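Local coordinates for protein ATP phosphoribosyltransferase (Methanobacterium thermoautotrophicum, PDB 2VD3) that probably catalyses the magnesium-dependent condensation of ATP with 5-phosphoribose 1-diphosphate, the first step of histidine biosynthesis, and binds the end product histidine, at residues A[97-102]-A[166-171]; A[147-152]-A[156-161]; A[241-246]-A[251-256]. All coordinates share one frame; numbering follows the deposited sequence. Where two conformers were deposited one is given.

Contact 1. Residues A[97-102]-A[166-171]; sequences VLAAPE and TTLRMN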
loop_
_atom_site.group_PDB
_atom_site.type_symbol
_atom_site.label_atom_id
_atom_site.label_comp_id
_atom_site.label_asym_id
_atom_site.label_seq_id
_atom_site.Cartn_x
_atom_site.Cartn_y
_atom_site.Cartn_z
ATOM N N VAL A 97 30.124 -1.253 6.118
ATOM C CA VAL A 97 31.033 -1.032 7.248
ATOM C C VAL A 97 30.883 -2.100 8.323
ATOM O O VAL A 97 29.844 -2.760 8.412
ATOM C CB VAL A 97 30.868 0.386 7.894
ATOM C CG1 VAL A 97 31.224 1.479 6.903
ATOM C CG2 VAL A 97 29.465 0.586 8.484
ATOM N N LEU A 98 31.933 -2.274 9.123
ATOM C CA LEU A 98 31.860 -3.089 10.328
ATOM C C LEU A 98 31.671 -2.138 11.495
ATOM O O LEU A 98 32.448 -1.201 11.663
ATOM C CB LEU A 98 33.135 -3.912 10.514
ATOM C CG LEU A 98 33.159 -4.991 11.604
ATOM C CD1 LEU A 98 32.193 -6.132 11.304
ATOM C CD2 LEU A 98 34.567 -5.529 11.762
ATOM N N ALA A 99 30.631 -2.374 12.289
ATOM C CA ALA A 99 30.264 -1.464 13.374
ATOM C C ALA A 99 30.085 -2.188 14.703
ATOM O O ALA A 99 29.720 -3.366 14.734
ATOM C CB ALA A 99 29.006 -0.685 13.013
ATOM N N ALA A 100 30.350 -1.469 15.792
ATOM C CA ALA A 100 30.227 -2.001 17.149
ATOM C C ALA A 100 29.389 -1.068 18.031
ATOM O O ALA A 100 29.382 0.142 17.798
ATOM C CB ALA A 100 31.606 -2.198 17.755
ATOM N N PRO A 101 28.642 -1.627 19.012
ATOM C CA PRO A 101 28.050 -0.831 20.098
ATOM C C PRO A 101 29.040 0.208 20.610
ATOM O O PRO A 101 30.127 -0.158 21.045
ATOM C CB PRO A 101 27.778 -1.879 21.176
ATOM C CG PRO A 101 27.455 -3.113 20.396
ATOM C CD PRO A 101 28.260 -3.049 19.116
ATOM N N GLU A 102 28.672 1.487 20.539
ATOM C CA GLU A 102 29.628 2.582 20.765
ATOM C C GLU A 102 30.416 2.478 22.074
ATOM O O GLU A 102 31.569 2.896 22.134
ATOM C CB GLU A 102 28.948 3.954 20.644
ATOM C CG GLU A 102 28.155 4.412 21.873
ATOM C CD GLU A 102 27.291 5.633 21.596
ATOM O OE1 GLU A 102 27.014 5.925 20.407
ATOM O OE2 GLU A 102 26.878 6.297 22.568
ATOM N N THR A 166 24.722 8.209 10.031
ATOM C CA THR A 166 23.578 8.648 10.842
ATOM C C THR A 166 22.693 7.522 11.414
ATOM O O THR A 166 22.420 7.499 12.615
ATOM C CB THR A 166 22.730 9.706 10.093
ATOM O OG1 THR A 166 22.331 9.200 8.807
ATOM C CG2 THR A 166 23.533 11.006 9.917
ATOM N N THR A 167 22.258 6.594 10.570
ATOM C CA THR A 167 21.526 5.404 11.033
ATOM C C THR A 167 22.359 4.547 12.010
ATOM O O THR A 167 21.815 3.752 12.794
ATOM C CB THR A 167 21.005 4.571 9.830
ATOM O OG1 THR A 167 19.840 5.209 9.295
ATOM C CG2 THR A 167 20.648 3.135 10.226
ATOM N N LEU A 168 23.678 4.720 11.970
ATOM C CA LEU A 168 24.551 4.019 12.896
ATOM C C LEU A 168 24.633 4.743 14.239
ATOM O O LEU A 168 24.527 4.099 15.288
ATOM C CB LEU A 168 25.938 3.801 12.288
ATOM C CG LEU A 168 26.064 2.633 11.308
ATOM C CD1 LEU A 168 25.373 2.914 9.973
ATOM C CD2 LEU A 168 27.525 2.321 11.096
ATOM N N ARG A 169 24.800 6.068 14.209
ATOM C CA ARG A 169 24.856 6.865 15.442
ATOM C C ARG A 169 23.525 6.798 16.197
ATOM O O ARG A 169 23.499 6.830 17.423
ATOM C CB ARG A 169 25.230 8.338 15.179
ATOM C CG ARG A 169 26.291 8.616 14.104
ATOM C CD ARG A 169 27.677 8.052 14.408
ATOM N NE ARG A 169 28.472 7.960 13.178
ATOM C CZ ARG A 169 29.560 7.201 13.006
ATOM N NH1 ARG A 169 30.028 6.436 13.990
ATOM N NH2 ARG A 169 30.187 7.205 11.834
ATOM N N MET A 170 22.432 6.692 15.445
ATOM C CA MET A 170 21.074 6.628 15.990
ATOM C C MET A 170 20.854 5.363 16.819
ATOM O O MET A 170 20.178 5.397 17.845
ATOM C CB MET A 170 20.062 6.693 14.841
ATOM C CG MET A 170 18.720 7.331 15.178
ATOM S SD MET A 170 17.910 8.027 13.714
ATOM C CE MET A 170 17.945 6.636 12.573
ATOM N N ASN A 171 21.428 4.253 16.365
ATOM C CA ASN A 171 21.423 3.003 17.122
ATOM C C ASN A 171 22.627 2.892 18.050
ATOM O O ASN A 171 22.935 1.803 18.553
ATOM C CB ASN A 171 21.390 1.794 16.174
ATOM C CG ASN A 171 19.983 1.334 15.863
ATOM O OD1 ASN A 171 19.252 0.869 16.745
ATOM N ND2 ASN A 171 19.596 1.451 14.601
#
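Leu168 carries this contact with one methyl group. Its CD2 reaches the strand at two points. It meets CG2 of Val97 tip to tip at 3.7 Å, and it lies 3.9 Å from CB of Ala99. Val97 and Ala99 are two residues apart on strand 94-101, so both point toward helix 166-170, while Leu98 between them points away. The first torsion of Leu168 sets CG anti to its carbonyl carbon (chi1 -80°) and sends the branch out from the helix to the strand. All three residues are buried. Strand 94-101 belongs to a mixed sheet, where it runs antiparallel to both 157-162 and 173-188, in a domain whose family suggests a periplasmic-binding-protein-like fold. Between these two segments Leu168 alone brings the short helix against the sheet. Val175 and Asp160 on the two flanking strands also touch Leu168. The far side of the helix makes no contact with the strand. Arg169 is exposed there, though it and Met170 pack on Phe151 of a second subunit. Thr166 and Thr167 meet Phe39 and Arg36 of a third subunit. At the far end Glu102 leaves the sheet. Its OE1 stays 4.7 Å from Arg169 O, and its OE2 is hydrogen-bonded to His172.

Contact 2. Residues A[147-152]-A[156-161]; sequences EIAPFI and DLITDL. With MG (magnesium ion), chain J.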
loop_
_atom_site.group_PDB
_atom_site.type_symbol
_atom_site.label_atom_id
_atom_site.label_comp_id
_atom_site.label_asym_id
_atom_site.label_seq_id
_atom_site.Cartn_x
_atom_site.Cartn_y
_atom_site.Cartn_z
ATOM N N GLU A 147 21.122 -3.738 12.698
ATOM C CA GLU A 147 21.292 -2.689 13.718
ATOM C C GLU A 147 20.682 -3.045 15.073
ATOM O O GLU A 147 21.048 -2.462 16.098
ATOM C CB GLU A 147 20.695 -1.348 13.262
ATOM C CG GLU A 147 20.708 -1.078 11.757
ATOM C CD GLU A 147 19.466 -1.615 11.053
ATOM O OE1 GLU A 147 18.388 -1.678 11.689
ATOM O OE2 GLU A 147 19.571 -1.975 9.863
ATOM N N ILE A 148 19.744 -3.986 15.070
ATOM C CA ILE A 148 19.034 -4.401 16.287
ATOM C C ILE A 148 19.725 -5.588 16.976
ATOM O O ILE A 148 19.518 -5.827 18.165
ATOM C CB ILE A 148 17.533 -4.703 15.971
ATOM C CG1 ILE A 148 16.852 -3.449 15.406
ATOM C CG2 ILE A 148 16.777 -5.166 17.207
ATOM C CD1 ILE A 148 15.509 -3.705 14.771
ATOM N N ALA A 149 20.570 -6.298 16.229
ATOM C CA ALA A 149 21.206 -7.542 16.701
ATOM C C ALA A 149 21.998 -7.468 18.027
ATOM O O ALA A 149 21.911 -8.400 18.827
ATOM C CB ALA A 149 22.049 -8.170 15.597
ATOM N N PRO A 150 22.784 -6.391 18.258
ATOM C CA PRO A 150 23.414 -6.231 19.578
ATOM C C PRO A 150 22.400 -6.002 20.695
ATOM O O PRO A 150 22.550 -6.555 21.780
ATOM C CB PRO A 150 24.291 -4.986 19.408
ATOM C CG PRO A 150 24.452 -4.823 17.933
ATOM C CD PRO A 150 23.168 -5.297 17.352
ATOM N N PHE A 151 21.379 -5.195 20.409
ATOM C CA PHE A 151 20.308 -4.909 21.354
ATOM C C PHE A 151 19.579 -6.167 21.859
ATOM O O PHE A 151 19.274 -6.266 23.045
ATOM C CB PHE A 151 19.321 -3.900 20.749
ATOM C CG PHE A 151 18.169 -3.559 21.649
ATOM C CD1 PHE A 151 18.358 -2.768 22.780
ATOM C CD2 PHE A 151 16.888 -4.026 21.362
ATOM C CE1 PHE A 151 17.284 -2.450 23.623
ATOM C CE2 PHE A 151 15.804 -3.717 22.198
ATOM C CZ PHE A 151 16.005 -2.925 23.330
ATOM N N ILE A 152 19.314 -7.122 20.969
ATOM C CA ILE A 152 18.637 -8.372 21.359
ATOM C C ILE A 152 19.589 -9.531 21.712
ATOM O O ILE A 152 19.142 -10.646 21.983
ATOM C CB ILE A 152 17.569 -8.812 20.312
ATOM C CG1 ILE A 152 18.228 -9.264 19.001
ATOM C CG2 ILE A 152 16.560 -7.679 20.074
ATOM C CD1 ILE A 152 17.272 -9.865 17.959
ATOM N N ASP A 156 27.651 -9.395 18.724
ATOM C CA ASP A 156 28.503 -8.357 19.299
ATOM C C ASP A 156 28.707 -7.237 18.281
ATOM O O ASP A 156 28.666 -6.061 18.630
ATOM C CB ASP A 156 29.858 -8.937 19.708
ATOM C CG ASP A 156 29.730 -10.152 20.607
ATOM O OD1 ASP A 156 29.171 -10.024 21.720
ATOM O OD2 ASP A 156 30.193 -11.237 20.200
ATOM N N LEU A 157 28.921 -7.617 17.023
ATOM C CA LEU A 157 29.161 -6.665 15.937
ATOM C C LEU A 157 28.195 -6.856 14.774
ATOM O O LEU A 157 27.561 -7.903 14.623
ATOM C CB LEU A 157 30.590 -6.792 15.414
ATOM C CG LEU A 157 31.752 -6.713 16.400
ATOM C CD1 LEU A 157 32.977 -7.368 15.803
ATOM C CD2 LEU A 157 32.029 -5.274 16.762
ATOM N N ILE A 158 28.093 -5.828 13.944
ATOM C CA ILE A 158 27.234 -5.881 12.776
ATOM C C ILE A 158 27.981 -5.353 11.568
ATOM O O ILE A 158 29.022 -4.720 11.702
ATOM C CB ILE A 158 25.905 -5.077 12.977
ATOM C CG1 ILE A 158 26.162 -3.566 12.988
ATOM C CG2 ILE A 158 25.193 -5.510 14.262
ATOM C CD1 ILE A 158 24.961 -2.724 12.585
ATOM N N THR A 159 27.457 -5.644 10.389
ATOM C CA THR A 159 27.861 -4.939 9.191
ATOM C C THR A 159 26.666 -4.097 8.810
ATOM O O THR A 159 25.541 -4.388 9.223
ATOM C CB THR A 159 28.230 -5.881 8.024
ATOM O OG1 THR A 159 27.052 -6.531 7.535
ATOM C CG2 THR A 159 29.271 -6.918 8.453
ATOM N N ASP A 160 26.901 -3.049 8.035
ATOM C CA ASP A 160 25.805 -2.212 7.584
ATOM C C ASP A 160 26.169 -1.417 6.349
ATOM O O ASP A 160 27.339 -1.091 6.123
ATOM C CB ASP A 160 25.350 -1.270 8.702
ATOM C CG ASP A 160 23.933 -0.795 8.509
ATOM O OD1 ASP A 160 23.518 0.138 9.216
ATOM O OD2 ASP A 160 23.230 -1.358 7.644
ATOM N N LEU A 161 25.149 -1.093 5.567
ATOM C CA LEU A 161 25.319 -0.390 4.312
ATOM C C LEU A 161 24.794 1.046 4.453
ATOM O O LEU A 161 23.609 1.236 4.681
ATOM C CB LEU A 161 24.548 -1.148 3.225
ATOM C CG LEU A 161 24.950 -1.073 1.752
ATOM C CD1 LEU A 161 26.347 -1.628 1.538
ATOM C CD2 LEU A 161 23.915 -1.824 0.909
HETATM MG MG MG J . 21.493 -1.285 6.287
#
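Glu147 opens the contact by resting its backbone on Ile158: the methyl CD1 of Ile158 lies 3.8 Å from CA of Glu147. The Glu147 side chain then bends at chi2 (88°), so that CG is its nearest point to Asp160 OD1, at 4.0 Å, and the carboxylate turns toward the metal side. The two carboxylate planes are turned 42° apart, and Glu147 OE2 stands 4.3 Å from OD2 of Asp160. Two like charges this close would probably repel, and the magnesium ion beside them is likely to ease this. Asp160 OD2 binds the metal at 2.2 Å, whereas Glu147 OE2 stays 4.1 Å from the ion, too far for a direct bond. Ile148 points away from the strand and packs on Leu38 of a neighbouring subunit. Ala149 turns back toward the strand, with CB 4.3 Å from Ile158 CG2. Pro150 packs more closely. Its CD sits 3.7 Å from the same CG2, and the two side chains cross at about a right angle. The two branches of Ile158 thus serve different neighbours, CG2 the Ala149-Pro150 pair and CD1 Glu147. Cutting Ile158 back to an alanine removes both methyls, and would probably open a gap beside Pro150 and leave the Glu147 backbone without its apolar support. Phe151 and Ile152 pack on Phe39 of the neighbouring subunit that also meets Ile148. Behind the contact, strand 157-162 is bonded on one edge to 94-101 and on the other to 117-120. The arrangement is a turn of helix-like backbone folded over a sheet strand in the periplasmic-binding-protein-like part of the enzyme, with a magnesium site on the strand at Asp160.

Contact 3. Residues A[241-246]-A[251-256]; sequences PTVSEV and GVVAVH. With HIS (histidine), chain C.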
loop_
_atom_site.group_PDB
_atom_site.type_symbol
_atom_site.label_atom_id
_atom_site.label_comp_id
_atom_site.label_asym_id
_atom_site.label_seq_id
_atom_site.Cartn_x
_atom_site.Cartn_y
_atom_site.Cartn_z
ATOM N N PRO A 241 35.278 29.242 -25.246
ATOM C CA PRO A 241 33.895 29.722 -25.273
ATOM C C PRO A 241 33.416 30.009 -26.689
ATOM O O PRO A 241 34.190 30.479 -27.529
ATOM C CB PRO A 241 33.957 31.024 -24.466
ATOM C CG PRO A 241 35.379 31.450 -24.522
ATOM C CD PRO A 241 36.169 30.178 -24.540
ATOM N N THR A 242 32.152 29.704 -26.950
ATOM C CA THR A 242 31.534 29.981 -28.243
ATOM C C THR A 242 30.907 31.366 -28.170
ATOM O O THR A 242 30.133 31.657 -27.249
ATOM C CB THR A 242 30.476 28.912 -28.622
ATOM O OG1 THR A 242 31.063 27.604 -28.598
ATOM C CG2 THR A 242 29.914 29.169 -30.005
ATOM N N VAL A 243 31.251 32.207 -29.147
ATOM C CA VAL A 243 30.868 33.616 -29.163
ATOM C C VAL A 243 30.020 33.952 -30.392
ATOM O O VAL A 243 30.427 33.689 -31.525
ATOM C CB VAL A 243 32.127 34.522 -29.112
ATOM C CG1 VAL A 243 31.749 36.004 -29.086
ATOM C CG2 VAL A 243 32.976 34.170 -27.901
ATOM N N SER A 244 28.850 34.544 -30.160
ATOM C CA SER A 244 27.907 34.846 -31.235
ATOM C C SER A 244 27.341 36.265 -31.138
ATOM O O SER A 244 27.327 36.862 -30.065
ATOM C CB SER A 244 26.776 33.820 -31.247
ATOM O OG SER A 244 27.260 32.524 -31.554
ATOM N N GLU A 245 26.879 36.799 -32.265
ATOM C CA GLU A 245 26.413 38.179 -32.330
ATOM C C GLU A 245 25.035 38.304 -31.692
ATOM O O GLU A 245 24.217 37.379 -31.771
ATOM C CB GLU A 245 26.375 38.664 -33.789
ATOM C CG GLU A 245 26.228 40.176 -33.977
ATOM C CD GLU A 245 27.546 40.948 -33.824
ATOM O OE1 GLU A 245 27.499 42.197 -33.718
ATOM O OE2 GLU A 245 28.629 40.315 -33.818
ATOM N N VAL A 246 24.798 39.447 -31.049
ATOM C CA VAL A 246 23.492 39.787 -30.495
ATOM C C VAL A 246 23.011 41.074 -31.156
ATOM O O VAL A 246 23.756 42.047 -31.227
ATOM C CB VAL A 246 23.548 39.946 -28.953
ATOM C CG1 VAL A 246 22.251 40.539 -28.400
ATOM C CG2 VAL A 246 23.841 38.614 -28.289
ATOM N N GLY A 251 27.440 46.837 -29.069
ATOM C CA GLY A 251 28.118 45.661 -29.599
ATOM C C GLY A 251 28.101 44.574 -28.537
ATOM O O GLY A 251 29.083 44.371 -27.824
ATOM N N VAL A 252 26.965 43.895 -28.414
ATOM C CA VAL A 252 26.808 42.818 -27.445
ATOM C C VAL A 252 27.043 41.490 -28.146
ATOM O O VAL A 252 26.561 41.275 -29.259
ATOM C CB VAL A 252 25.407 42.838 -26.782
ATOM C CG1 VAL A 252 25.140 41.552 -26.005
ATOM C CG2 VAL A 252 25.273 44.037 -25.867
ATOM N N VAL A 253 27.805 40.614 -27.497
ATOM C CA VAL A 253 27.927 39.230 -27.947
ATOM C C VAL A 253 27.263 38.273 -26.955
ATOM O O VAL A 253 26.952 38.655 -25.823
ATOM C CB VAL A 253 29.402 38.813 -28.237
ATOM C CG1 VAL A 253 30.000 39.672 -29.352
ATOM C CG2 VAL A 253 30.262 38.882 -26.988
ATOM N N ALA A 254 27.018 37.047 -27.407
ATOM C CA ALA A 254 26.530 35.970 -26.553
ATOM C C ALA A 254 27.639 34.939 -26.432
ATOM O O ALA A 254 28.261 34.570 -27.430
ATOM C CB ALA A 254 25.283 35.340 -27.139
ATOM N N VAL A 255 27.904 34.495 -25.210
ATOM C CA VAL A 255 29.006 33.576 -24.965
ATOM C C VAL A 255 28.479 32.311 -24.304
ATOM O O VAL A 255 27.774 32.389 -23.291
ATOM C CB VAL A 255 30.083 34.211 -24.058
ATOM C CG1 VAL A 255 31.255 33.262 -23.871
ATOM C CG2 VAL A 255 30.565 35.527 -24.632
ATOM N N HIS A 256 28.783 31.153 -24.890
ATOM C CA HIS A 256 28.392 29.858 -24.321
ATOM C C HIS A 256 29.615 28.977 -24.019
ATOM O O HIS A 256 30.540 28.915 -24.829
ATOM C CB HIS A 256 27.436 29.098 -25.262
ATOM C CG HIS A 256 26.477 29.972 -26.022
ATOM N ND1 HIS A 256 26.125 29.719 -27.331
ATOM C CD2 HIS A 256 25.796 31.088 -25.661
ATOM C CE1 HIS A 256 25.270 30.637 -27.742
ATOM N NE2 HIS A 256 25.055 31.482 -26.749
HETATM N N HIS C . 32.615 25.911 -27.306
HETATM C CA HIS C . 32.063 25.606 -25.943
HETATM C C HIS C . 33.008 24.715 -25.148
HETATM O O HIS C . 32.838 24.538 -23.943
HETATM C CB HIS C . 30.689 24.938 -26.049
HETATM C CG HIS C . 30.676 23.711 -26.908
HETATM N ND1 HIS C . 29.983 23.643 -28.099
HETATM C CD2 HIS C . 31.270 22.505 -26.749
HETATM C CE1 HIS C . 30.153 22.448 -28.638
HETATM N NE2 HIS C . 30.934 21.740 -27.839
HETATM O OXT HIS C . 33.962 24.141 -25.693
#
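Thr242 OG1 accepts a hydrogen bond from the amino nitrogen N of the bound histidine at 2.6 Å. The hydroxyl is anti to its own carbonyl carbon (chi1 -56°), which brings it to the ligand. The backbone of Thr242 is held from the other strand. Its N bonds to His256 O and its O accepts from His256 N, each at 2.8 Å and nearly straight (165°). This first hydrogen-bonded pair of the antiparallel hairpin forms part of the histidine pocket. Met238, Thr239, Gly240 and Val258 also bind this ligand, as do Asn222 and Asp278 of a neighbouring subunit. The enzyme is in its histidine-inhibited state, and the hairpin belongs to the C-terminal, GlnB-like domain, so the site is consistent with feedback control.

Ser244 and Ala254 form the next hydrogen-bonded pair. Ala254 N reaches Ser244 O at 2.7 Å. Farther along, Val246 N meets Val252 O at 3.1 Å; this bond is more bent (138°), and the donor is tilted out of the carbonyl plane. Between the Thr242-His256 and Ser244-Ala254 pairs, Val243 and Val255 make a non-hydrogen-bonded pair on one face of the sheet. Val243 CG1 also packs diagonally, 3.8 Å from Val253 CB. Pro241 adds its CB, 3.6 Å from Val255 CG1. Thr242, Ser244, Ala254 and His256 line the other face. Val246 CG2 touches Ala254 CB at 3.8 Å.

Helix 228-234 covers the valine face, with Leu228 against Val243, Val253 and Val255. Strand 252-260 continues the sheet to strand 216-224. Strand 242-246 is outermost within the chain, but strands of two other subunits pair with it, one at Thr242 and Val243, the other at Glu245 and Val246, so the sheet runs on across both interfaces.

Contacts 1 and 2 are neighbours and share one sheet. Their strands 94-101 and 157-162 pair side by side, with probable hydrogen bonds from Val97 N to Asp160 O and from Ala99 N to Ile158 O. Contact 2 is nested in the loop that contact 1 closes. Contact 1 is fully buried and purely apolar. Contact 2 is partly buried and adds acidic groups and a metal to its apolar packing. Contact 3 lies in the C-terminal domain, with its centre about 54 Å from that of contact 1 and about 60 Å from that of contact 2. It is also buried, but backbone hydrogen bonds join its strands. Contacts 1 and 3 both touch the third subunit.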